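PDB 5T79: aldo-keto Reductase, OXIDOREDUCTASE from Salmonella typhimurium, which probably reduces aldehydes with NADPH, such as 3-hydroxybutanal to 1,3-butanediol, as a member of the aldo-keto reductase family. Local coordinates for residues H11-R16 with P26-G31; Q50-L55 with S302-A307; P194-F199 with L282-R287. One frame throughout, in Å; residues are numbered along the deposited sequence.

Interaction 1: H11-R16 with P26-G31. With NDP (NADPH dihydro-nicotinamide-adenine-dinucleotide phosphate), chain E.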
# COMPACT_ATOMS: atom_id res chain seq x y z
N HIS A 11 -8.68 -7.26 18.33
CA HIS A 11 -9.88 -6.70 18.97
C HIS A 11 -10.28 -5.32 18.46
O HIS A 11 -11.47 -5.07 18.29
CB HIS A 11 -9.72 -6.68 20.51
CG HIS A 11 -9.56 -8.04 21.13
ND1 HIS A 11 -9.28 -8.19 22.48
CD2 HIS A 11 -9.62 -9.28 20.57
CE1 HIS A 11 -9.18 -9.49 22.70
NE2 HIS A 11 -9.37 -10.18 21.58
N THR A 12 -9.32 -4.42 18.22
CA THR A 12 -9.64 -3.05 17.80
C THR A 12 -9.62 -2.89 16.27
O THR A 12 -10.58 -2.31 15.73
CB THR A 12 -8.69 -2.04 18.47
OG1 THR A 12 -8.78 -2.19 19.89
CG2 THR A 12 -9.01 -0.58 18.10
N MET A 13 -8.55 -3.36 15.58
CA MET A 13 -8.42 -3.20 14.13
C MET A 13 -9.70 -3.63 13.40
O MET A 13 -10.33 -4.61 13.78
CB MET A 13 -7.21 -3.96 13.60
CG MET A 13 -6.89 -3.72 12.08
SD MET A 13 -6.81 -2.00 11.48
CE MET A 13 -5.43 -1.36 12.49
N GLU A 14 -10.08 -2.87 12.38
CA GLU A 14 -11.19 -3.19 11.49
C GLU A 14 -10.62 -3.87 10.27
O GLU A 14 -9.61 -3.40 9.73
CB GLU A 14 -11.97 -1.93 11.08
CG GLU A 14 -12.68 -1.28 12.25
CD GLU A 14 -13.46 -0.03 11.93
OE1 GLU A 14 -13.63 0.30 10.73
OE2 GLU A 14 -13.93 0.61 12.90
N TYR A 15 -11.21 -4.98 9.87
CA TYR A 15 -10.76 -5.72 8.68
C TYR A 15 -11.81 -5.51 7.62
O TYR A 15 -13.01 -5.56 7.91
CB TYR A 15 -10.50 -7.21 9.01
CG TYR A 15 -9.36 -7.31 10.00
CD1 TYR A 15 -8.03 -7.21 9.59
CD2 TYR A 15 -9.62 -7.38 11.37
CE1 TYR A 15 -6.99 -7.19 10.52
CE2 TYR A 15 -8.58 -7.36 12.30
CZ TYR A 15 -7.27 -7.27 11.87
OH TYR A 15 -6.27 -7.22 12.82
N ARG A 16 -11.38 -5.21 6.40
CA ARG A 16 -12.28 -4.82 5.32
C ARG A 16 -12.14 -5.76 4.15
O ARG A 16 -11.02 -6.03 3.72
CB ARG A 16 -11.96 -3.36 4.92
CG ARG A 16 -12.23 -2.37 6.10
CD ARG A 16 -11.77 -0.95 5.85
NE ARG A 16 -12.30 -0.41 4.58
CZ ARG A 16 -13.47 0.18 4.44
NH1 ARG A 16 -14.30 0.30 5.47
NH2 ARG A 16 -13.85 0.63 3.25
N PRO A 26 -6.46 -5.24 6.82
CA PRO A 26 -6.66 -4.28 7.90
C PRO A 26 -6.98 -2.93 7.26
O PRO A 26 -6.48 -2.65 6.16
CB PRO A 26 -5.31 -4.27 8.62
CG PRO A 26 -4.29 -4.66 7.51
CD PRO A 26 -5.04 -5.63 6.66
N ALA A 27 -7.82 -2.09 7.92
CA ALA A 27 -8.14 -0.76 7.38
C ALA A 27 -6.87 0.06 7.16
O ALA A 27 -6.83 0.90 6.27
CB ALA A 27 -9.05 -0.03 8.35
N ILE A 28 -5.86 -0.17 8.03
CA ILE A 28 -4.53 0.44 7.95
C ILE A 28 -3.49 -0.66 7.60
O ILE A 28 -3.37 -1.63 8.35
CB ILE A 28 -4.12 1.15 9.28
CG1 ILE A 28 -5.21 2.18 9.79
CG2 ILE A 28 -2.72 1.78 9.14
CD1 ILE A 28 -5.15 3.54 9.22
N SER A 29 -2.76 -0.51 6.48
CA SER A 29 -1.66 -1.42 6.11
C SER A 29 -0.33 -0.65 6.24
O SER A 29 -0.34 0.57 6.16
CB SER A 29 -1.85 -1.96 4.68
OG SER A 29 -3.06 -2.71 4.57
N LEU A 30 0.79 -1.36 6.39
CA LEU A 30 2.10 -0.71 6.50
C LEU A 30 2.95 -1.00 5.28
O LEU A 30 3.15 -2.16 4.95
CB LEU A 30 2.84 -1.16 7.79
CG LEU A 30 4.25 -0.56 8.01
CD1 LEU A 30 4.18 0.97 8.26
CD2 LEU A 30 5.00 -1.28 9.14
N GLY A 31 3.48 0.06 4.66
CA GLY A 31 4.38 -0.03 3.52
C GLY A 31 5.84 0.06 3.94
O GLY A 31 6.16 0.73 4.93
PA NDP E . 2.50 8.29 3.61
O1A NDP E . 1.63 7.63 4.65
O2A NDP E . 2.01 9.14 2.53
O5B NDP E . 3.67 9.16 4.30
C5B NDP E . 4.58 8.39 5.11
C4B NDP E . 5.65 9.27 5.70
O4B NDP E . 5.04 10.45 6.27
C3B NDP E . 6.43 8.60 6.83
O3B NDP E . 7.61 7.99 6.32
C2B NDP E . 6.71 9.75 7.79
O2B NDP E . 7.93 10.45 7.43
C1B NDP E . 5.52 10.68 7.58
N9A NDP E . 4.41 10.47 8.51
C8A NDP E . 3.52 9.44 8.54
N7A NDP E . 2.62 9.53 9.50
C5A NDP E . 2.96 10.71 10.15
C6A NDP E . 2.44 11.34 11.29
N6A NDP E . 1.34 10.94 11.93
N1A NDP E . 3.06 12.46 11.73
C2A NDP E . 4.10 12.93 11.03
N3A NDP E . 4.66 12.44 9.93
C4A NDP E . 4.06 11.30 9.54
O3 NDP E . 3.10 6.97 2.98
PN NDP E . 4.11 6.89 1.74
O1N NDP E . 5.39 6.70 2.46
O2N NDP E . 3.95 8.05 0.76
O5D NDP E . 3.74 5.62 0.79
C5D NDP E . 2.83 4.64 1.36
C4D NDP E . 3.22 3.24 0.95
O4D NDP E . 2.74 3.00 -0.39
C3D NDP E . 4.70 2.93 0.90
O3D NDP E . 5.19 2.62 2.20
C2D NDP E . 4.77 1.79 -0.12
O2D NDP E . 4.63 0.45 0.35
C1D NDP E . 3.64 2.16 -1.08
N1N NDP E . 4.09 2.92 -2.27
C2N NDP E . 3.83 2.34 -3.51
C3N NDP E . 4.18 2.93 -4.67
C7N NDP E . 3.61 2.40 -5.96
O7N NDP E . 4.03 2.94 -6.99
N7N NDP E . 2.75 1.38 -5.99
C4N NDP E . 5.09 4.13 -4.65
C5N NDP E . 5.09 4.80 -3.32
C6N NDP E . 4.65 4.22 -2.22
P2B NDP E . 9.14 10.93 8.39
O1X NDP E . 10.47 10.33 8.14
O2X NDP E . 9.11 12.43 8.15
O3X NDP E . 8.62 10.69 9.81
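Two side chains of the 11-16 segment meet Pro-26 CB: Met-13 CG at 3.8 Å and Tyr-15 CE1 at 3.9 Å. The Tyr-15 ring meets the proline obliquely, and the closest approach is its CD1 to Pro-26 CA at 3.6 Å. Met-13 CG stands anti to the backbone N (chi1 -173°), and bends at chi2 and chi3 then turn the thioether alongside the backbone of Ala-27 and Ile-28. SD lies 3.7 Å from the backbone N of Ala-27, and CE reaches CB of Ile-28. Arg-16 adds an aliphatic contact, its CD 3.8 Å from Ala-27 CB; its NE and NH2 bond onward to the carbonyls of Thr-292 and Val-291, and NH2 also forms a salt bridge with Asp-289. One backbone hydrogen bond crosses, from Ala-27 N to Glu-14 O at 2.9 Å, beside the antiparallel, non-hydrogen-bonded pair Tyr-15 and Pro-26. This is the N-terminal beta hairpin of the aldo-keto reductase fold, whose second strand, 24-31, runs on as a barrel strand. It continues to Gly-31, in the NADPH pocket, and lies between strands 59-61 and 293-296, while helix 301-308 touches Met-13 and Ile-28.

Interaction 2: Q50-L55 with S302-A307. With NDP (NADPH dihydro-nicotinamide-adenine-dinucleotide phosphate), chain E.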
# COMPACT_ATOMS: atom_id res chain seq x y z
N GLN A 50 6.83 -4.83 14.68
CA GLN A 50 6.23 -5.40 15.88
C GLN A 50 5.06 -4.54 16.37
O GLN A 50 4.03 -5.08 16.77
CB GLN A 50 7.28 -5.57 17.00
CG GLN A 50 8.28 -6.70 16.68
CD GLN A 50 9.29 -6.89 17.80
OE1 GLN A 50 9.12 -6.36 18.88
NE2 GLN A 50 10.31 -7.70 17.58
N ARG A 51 5.22 -3.19 16.34
CA ARG A 51 4.12 -2.33 16.81
C ARG A 51 2.90 -2.46 15.88
O ARG A 51 1.75 -2.55 16.35
CB ARG A 51 4.55 -0.86 16.92
CG ARG A 51 3.50 0.05 17.64
CD ARG A 51 3.30 -0.40 19.09
NE ARG A 51 2.36 0.45 19.82
CZ ARG A 51 1.30 0.00 20.51
NH1 ARG A 51 1.02 -1.29 20.54
NH2 ARG A 51 0.53 0.85 21.16
N ALA A 52 3.16 -2.53 14.55
CA ALA A 52 2.09 -2.67 13.56
C ALA A 52 1.28 -3.95 13.81
O ALA A 52 0.05 -3.86 13.94
CB ALA A 52 2.68 -2.68 12.15
N PHE A 53 1.94 -5.12 13.91
CA PHE A 53 1.24 -6.40 14.13
C PHE A 53 0.53 -6.41 15.48
O PHE A 53 -0.59 -6.90 15.55
CB PHE A 53 2.19 -7.59 14.00
CG PHE A 53 1.50 -8.94 13.93
CD1 PHE A 53 0.46 -9.18 13.04
CD2 PHE A 53 1.95 -10.00 14.72
CE1 PHE A 53 -0.14 -10.45 12.96
CE2 PHE A 53 1.33 -11.26 14.65
CZ PHE A 53 0.31 -11.48 13.76
N ASP A 54 1.13 -5.82 16.54
CA ASP A 54 0.50 -5.70 17.87
C ASP A 54 -0.80 -4.87 17.81
O ASP A 54 -1.70 -5.08 18.63
CB ASP A 54 1.45 -5.08 18.91
CG ASP A 54 2.55 -6.02 19.41
OD1 ASP A 54 2.50 -7.24 19.08
OD2 ASP A 54 3.47 -5.55 20.10
N LEU A 55 -0.90 -3.93 16.85
CA LEU A 55 -2.11 -3.11 16.68
C LEU A 55 -3.08 -3.71 15.64
O LEU A 55 -4.09 -3.09 15.29
CB LEU A 55 -1.72 -1.67 16.29
CG LEU A 55 -1.04 -0.86 17.41
CD1 LEU A 55 -0.43 0.45 16.87
CD2 LEU A 55 -2.02 -0.58 18.54
N SER A 302 5.07 5.76 16.91
CA SER A 302 4.00 6.71 17.25
C SER A 302 3.15 7.06 16.02
O SER A 302 1.96 7.30 16.18
CB SER A 302 4.58 7.98 17.89
OG SER A 302 5.41 8.68 16.97
N GLN A 303 3.75 7.04 14.81
CA GLN A 303 3.01 7.32 13.56
C GLN A 303 2.03 6.20 13.23
O GLN A 303 0.96 6.45 12.69
CB GLN A 303 3.98 7.56 12.40
CG GLN A 303 4.80 8.86 12.63
CD GLN A 303 5.97 9.00 11.70
OE1 GLN A 303 6.49 8.03 11.16
NE2 GLN A 303 6.47 10.22 11.56
N ILE A 304 2.39 4.96 13.58
CA ILE A 304 1.51 3.80 13.38
C ILE A 304 0.35 3.92 14.38
O ILE A 304 -0.81 3.71 14.00
CB ILE A 304 2.28 2.46 13.55
CG1 ILE A 304 3.45 2.35 12.51
CG2 ILE A 304 1.30 1.27 13.41
CD1 ILE A 304 4.40 1.09 12.73
N GLU A 305 0.66 4.24 15.65
CA GLU A 305 -0.36 4.42 16.70
C GLU A 305 -1.34 5.52 16.28
O GLU A 305 -2.56 5.35 16.42
CB GLU A 305 0.30 4.80 18.03
CG GLU A 305 1.23 3.72 18.55
CD GLU A 305 2.06 4.08 19.76
OE1 GLU A 305 2.33 5.28 19.98
OE2 GLU A 305 2.46 3.14 20.48
N ASP A 306 -0.81 6.63 15.72
CA ASP A 306 -1.62 7.75 15.24
C ASP A 306 -2.61 7.28 14.18
O ASP A 306 -3.79 7.59 14.26
CB ASP A 306 -0.74 8.87 14.65
CG ASP A 306 0.04 9.74 15.63
OD1 ASP A 306 -0.29 9.74 16.84
OD2 ASP A 306 0.93 10.49 15.17
N ALA A 307 -2.11 6.53 13.17
CA ALA A 307 -2.92 6.00 12.07
C ALA A 307 -4.04 5.13 12.59
O ALA A 307 -5.17 5.31 12.15
CB ALA A 307 -2.05 5.20 11.11
PA NDP E . 2.50 8.29 3.61
O1A NDP E . 1.63 7.63 4.65
O2A NDP E . 2.01 9.14 2.53
O5B NDP E . 3.67 9.16 4.30
C5B NDP E . 4.58 8.39 5.11
C4B NDP E . 5.65 9.27 5.70
O4B NDP E . 5.04 10.45 6.27
C3B NDP E . 6.43 8.60 6.83
O3B NDP E . 7.61 7.99 6.32
C2B NDP E . 6.71 9.75 7.79
O2B NDP E . 7.93 10.45 7.43
C1B NDP E . 5.52 10.68 7.58
N9A NDP E . 4.41 10.47 8.51
C8A NDP E . 3.52 9.44 8.54
N7A NDP E . 2.62 9.53 9.50
C5A NDP E . 2.96 10.71 10.15
C6A NDP E . 2.44 11.34 11.29
N6A NDP E . 1.34 10.94 11.93
N1A NDP E . 3.06 12.46 11.73
C2A NDP E . 4.10 12.93 11.03
N3A NDP E . 4.66 12.44 9.93
C4A NDP E . 4.06 11.30 9.54
O3 NDP E . 3.10 6.97 2.98
PN NDP E . 4.11 6.89 1.74
O1N NDP E . 5.39 6.70 2.46
O2N NDP E . 3.95 8.05 0.76
O5D NDP E . 3.74 5.62 0.79
C5D NDP E . 2.83 4.64 1.36
C4D NDP E . 3.22 3.24 0.95
O4D NDP E . 2.74 3.00 -0.39
C3D NDP E . 4.70 2.93 0.90
O3D NDP E . 5.19 2.62 2.20
C2D NDP E . 4.77 1.79 -0.12
O2D NDP E . 4.63 0.45 0.35
C1D NDP E . 3.64 2.16 -1.08
N1N NDP E . 4.09 2.92 -2.27
C2N NDP E . 3.83 2.34 -3.51
C3N NDP E . 4.18 2.93 -4.67
C7N NDP E . 3.61 2.40 -5.96
O7N NDP E . 4.03 2.94 -6.99
N7N NDP E . 2.75 1.38 -5.99
C4N NDP E . 5.09 4.13 -4.65
C5N NDP E . 5.09 4.80 -3.32
C6N NDP E . 4.65 4.22 -2.22
P2B NDP E . 9.14 10.93 8.39
O1X NDP E . 10.47 10.33 8.14
O2X NDP E . 9.11 12.43 8.15
O3X NDP E . 8.62 10.69 9.81
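Arg-51 reaches from helix 42-54 across to Glu-305 on helix 301-308 and grips one carboxylate oxygen, OE2, with two nitrogens. From CB the arginine sends CG anti to the backbone N (chi1 -170°), and the chain bends at chi2 to place CD 3.9 Å from OE2. NE donates to OE2 at 2.8 Å (N-H...O 155°), meeting the anti lone pair of that oxygen. At the tip NH2 bonds the same oxygen at 3.1 Å, coming from above the carboxylate plane. NE and NH2 make a side-on grip on this one oxygen, which lies nearly in the guanidinium plane, while the carboxylate plane is turned 88° from it. Leu-55 CG lies over one guanidinium face. The two helices belong to the outer layer of the TIM barrel that aldo-keto reductases share, and they meet over strand 24-31, whose Leu-30 touches Ala-52. Beside the salt bridge Ile-304 CG2 fits against Ala-52 CA and Leu-55 CD1, 4.0 Å from each. Helix 301-308 also serves the cofactor: Gln-303 NE2 donates almost straight to O3X of the NADPH 2'-phosphate at 2.8 Å, while Asp-306 OD2 accepts weakly from adenine N6A and forms a salt bridge with Lys-276.

Interaction 3: P194-F199 with L282-R287. With SO4 (sulfate ion), chain B.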
# COMPACT_ATOMS: atom_id res chain seq x y z
N PRO A 194 -3.54 2.18 -6.25
CA PRO A 194 -3.33 3.51 -6.84
C PRO A 194 -2.84 4.53 -5.81
O PRO A 194 -3.08 4.38 -4.60
CB PRO A 194 -4.75 3.91 -7.25
CG PRO A 194 -5.65 3.28 -6.15
CD PRO A 194 -4.85 2.10 -5.56
N LYS A 195 -2.25 5.64 -6.31
CA LYS A 195 -1.94 6.77 -5.43
C LYS A 195 -3.25 7.49 -5.15
O LYS A 195 -3.98 7.78 -6.11
CB LYS A 195 -0.92 7.70 -6.12
CG LYS A 195 -0.42 8.82 -5.23
CD LYS A 195 0.61 9.66 -6.00
CE LYS A 195 2.02 9.39 -5.52
NZ LYS A 195 3.04 10.00 -6.42
N TYR A 196 -3.60 7.73 -3.86
CA TYR A 196 -4.86 8.41 -3.51
C TYR A 196 -4.74 9.13 -2.19
O TYR A 196 -4.37 8.52 -1.18
CB TYR A 196 -6.05 7.42 -3.47
CG TYR A 196 -7.42 8.00 -3.17
CD1 TYR A 196 -7.80 9.26 -3.65
CD2 TYR A 196 -8.39 7.24 -2.52
CE1 TYR A 196 -9.10 9.75 -3.47
CE2 TYR A 196 -9.68 7.73 -2.31
CZ TYR A 196 -10.04 8.98 -2.79
OH TYR A 196 -11.32 9.42 -2.59
N SER A 197 -5.06 10.43 -2.20
CA SER A 197 -5.05 11.30 -1.00
C SER A 197 -5.88 12.52 -1.27
O SER A 197 -6.34 12.70 -2.40
CB SER A 197 -3.62 11.73 -0.64
OG SER A 197 -3.15 12.72 -1.55
N LEU A 198 -6.02 13.41 -0.28
CA LEU A 198 -6.72 14.70 -0.48
C LEU A 198 -6.10 15.51 -1.64
O LEU A 198 -6.82 16.24 -2.32
CB LEU A 198 -6.66 15.54 0.80
CG LEU A 198 -7.60 15.10 1.93
CD1 LEU A 198 -7.07 15.54 3.29
CD2 LEU A 198 -8.98 15.72 1.74
N PHE A 199 -4.79 15.36 -1.85
CA PHE A 199 -4.05 16.09 -2.87
C PHE A 199 -3.91 15.32 -4.20
O PHE A 199 -3.31 15.83 -5.15
CB PHE A 199 -2.65 16.47 -2.33
CG PHE A 199 -2.65 17.55 -1.27
CD1 PHE A 199 -3.71 18.44 -1.15
CD2 PHE A 199 -1.55 17.72 -0.43
CE1 PHE A 199 -3.70 19.45 -0.19
CE2 PHE A 199 -1.53 18.74 0.52
CZ PHE A 199 -2.60 19.61 0.63
N LEU A 282 -6.20 10.23 6.50
CA LEU A 282 -6.39 8.77 6.32
C LEU A 282 -7.87 8.41 6.33
O LEU A 282 -8.34 7.64 5.49
CB LEU A 282 -5.67 7.97 7.44
CG LEU A 282 -4.17 8.16 7.56
CD1 LEU A 282 -3.62 7.29 8.68
CD2 LEU A 282 -3.44 7.83 6.23
N ALA A 283 -8.62 8.98 7.29
CA ALA A 283 -10.06 8.78 7.42
C ALA A 283 -10.77 9.18 6.13
O ALA A 283 -11.68 8.49 5.69
CB ALA A 283 -10.57 9.64 8.57
N TRP A 284 -10.34 10.31 5.53
CA TRP A 284 -10.97 10.85 4.32
C TRP A 284 -10.88 9.85 3.16
O TRP A 284 -11.83 9.73 2.41
CB TRP A 284 -10.34 12.20 3.93
CG TRP A 284 -10.97 12.85 2.73
CD1 TRP A 284 -12.01 13.73 2.73
CD2 TRP A 284 -10.57 12.70 1.37
NE1 TRP A 284 -12.29 14.14 1.44
CE2 TRP A 284 -11.40 13.53 0.59
CE3 TRP A 284 -9.56 11.96 0.72
CZ2 TRP A 284 -11.27 13.63 -0.80
CZ3 TRP A 284 -9.44 12.04 -0.65
CH2 TRP A 284 -10.30 12.85 -1.41
N VAL A 285 -9.77 9.12 3.03
CA VAL A 285 -9.61 8.15 1.94
C VAL A 285 -10.70 7.05 2.01
O VAL A 285 -11.17 6.60 0.95
CB VAL A 285 -8.18 7.54 1.92
CG1 VAL A 285 -8.09 6.34 0.99
CG2 VAL A 285 -7.14 8.60 1.54
N LEU A 286 -11.13 6.64 3.21
CA LEU A 286 -12.15 5.57 3.37
C LEU A 286 -13.60 6.11 3.55
O LEU A 286 -14.50 5.32 3.82
CB LEU A 286 -11.82 4.70 4.60
CG LEU A 286 -10.41 4.06 4.68
CD1 LEU A 286 -10.26 3.31 6.00
CD2 LEU A 286 -10.17 3.09 3.54
N ARG A 287 -13.82 7.42 3.38
CA ARG A 287 -15.13 8.05 3.65
C ARG A 287 -16.32 7.50 2.82
O ARG A 287 -17.46 7.58 3.28
CB ARG A 287 -15.05 9.57 3.46
CG ARG A 287 -15.05 10.03 2.00
CD ARG A 287 -14.59 11.46 1.82
NE ARG A 287 -14.64 11.86 0.41
CZ ARG A 287 -13.79 11.44 -0.52
NH1 ARG A 287 -13.95 11.83 -1.78
NH2 ARG A 287 -12.77 10.65 -0.20
S SO4 B . -17.09 13.43 -1.63
O1 SO4 B . -15.98 13.74 -2.52
O2 SO4 B . -16.66 13.76 -0.27
O3 SO4 B . -18.22 14.28 -2.00
O4 SO4 B . -17.44 12.03 -1.81
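Tyr-196 OH is gripped by Arg-287 NH2, which donates to it at 3.1 Å, and is also hydrogen-bonded to Glu-204, whose carboxylate forms a salt bridge with Arg-287 NH1. The same NH2 reaches Trp-284 O at 2.9 Å, and both acceptors lie near the guanidinium plane. Trp-284 O also accepts from the backbone N of Arg-287, and the two donors arrive from opposite faces of the carbonyl plane. The guanidinium is further pinned by a sulfate, probably from the crystallisation liquor, whose O2 and O1 accept from NE and NH1 at 2.9 Å each. The Trp-284 indole is sandwiched: Arg-287 NH2 sits over one face, and Leu-198 CD2 comes down on the other in a CH-pi contact, 3.4 Å from the centroid of the five-membered ring and 9° off its normal. Tyr-196 meets the same indole obliquely, its CE1 3.6 Å from Trp-284 CZ3 and the ring planes 54° apart. A chi1 of -178° sets Tyr-196 CG anti to the backbone N; from there the ring's CD2 lies 3.6 Å from Val-285 CG1. Its own carbonyl O is buried without a partner in the model. Ser-197 OG accepts from Phe-199 N, an ST turn within the loop. That loop follows barrel strand 191-193 and packs on helix 277-285, with strand 217-220 against Tyr-196 and Val-285 and helix 318-329 against Leu-198 and Trp-284.

In the fold
From the N terminus, interaction 1 closes first, a short hairpin loop between residues 11-16 and 26-31. Helix 42-54 follows strand 24-31 and opens interaction 2, whose loop of 246 intervening residues closes only at helix 301-308, drawing the early and late parts of the barrel together. Interaction 3 is nested inside that long loop, fixing the segment after strand 191-193 to residues 282-287. The three contacts also touch: Ile-28 of interaction 1 packs on both Ala-307 of interaction 2 and Leu-282 of interaction 3, and Ala-307 meets Leu-282 as well. Interactions 1 and 2 both include residues that touch NADPH.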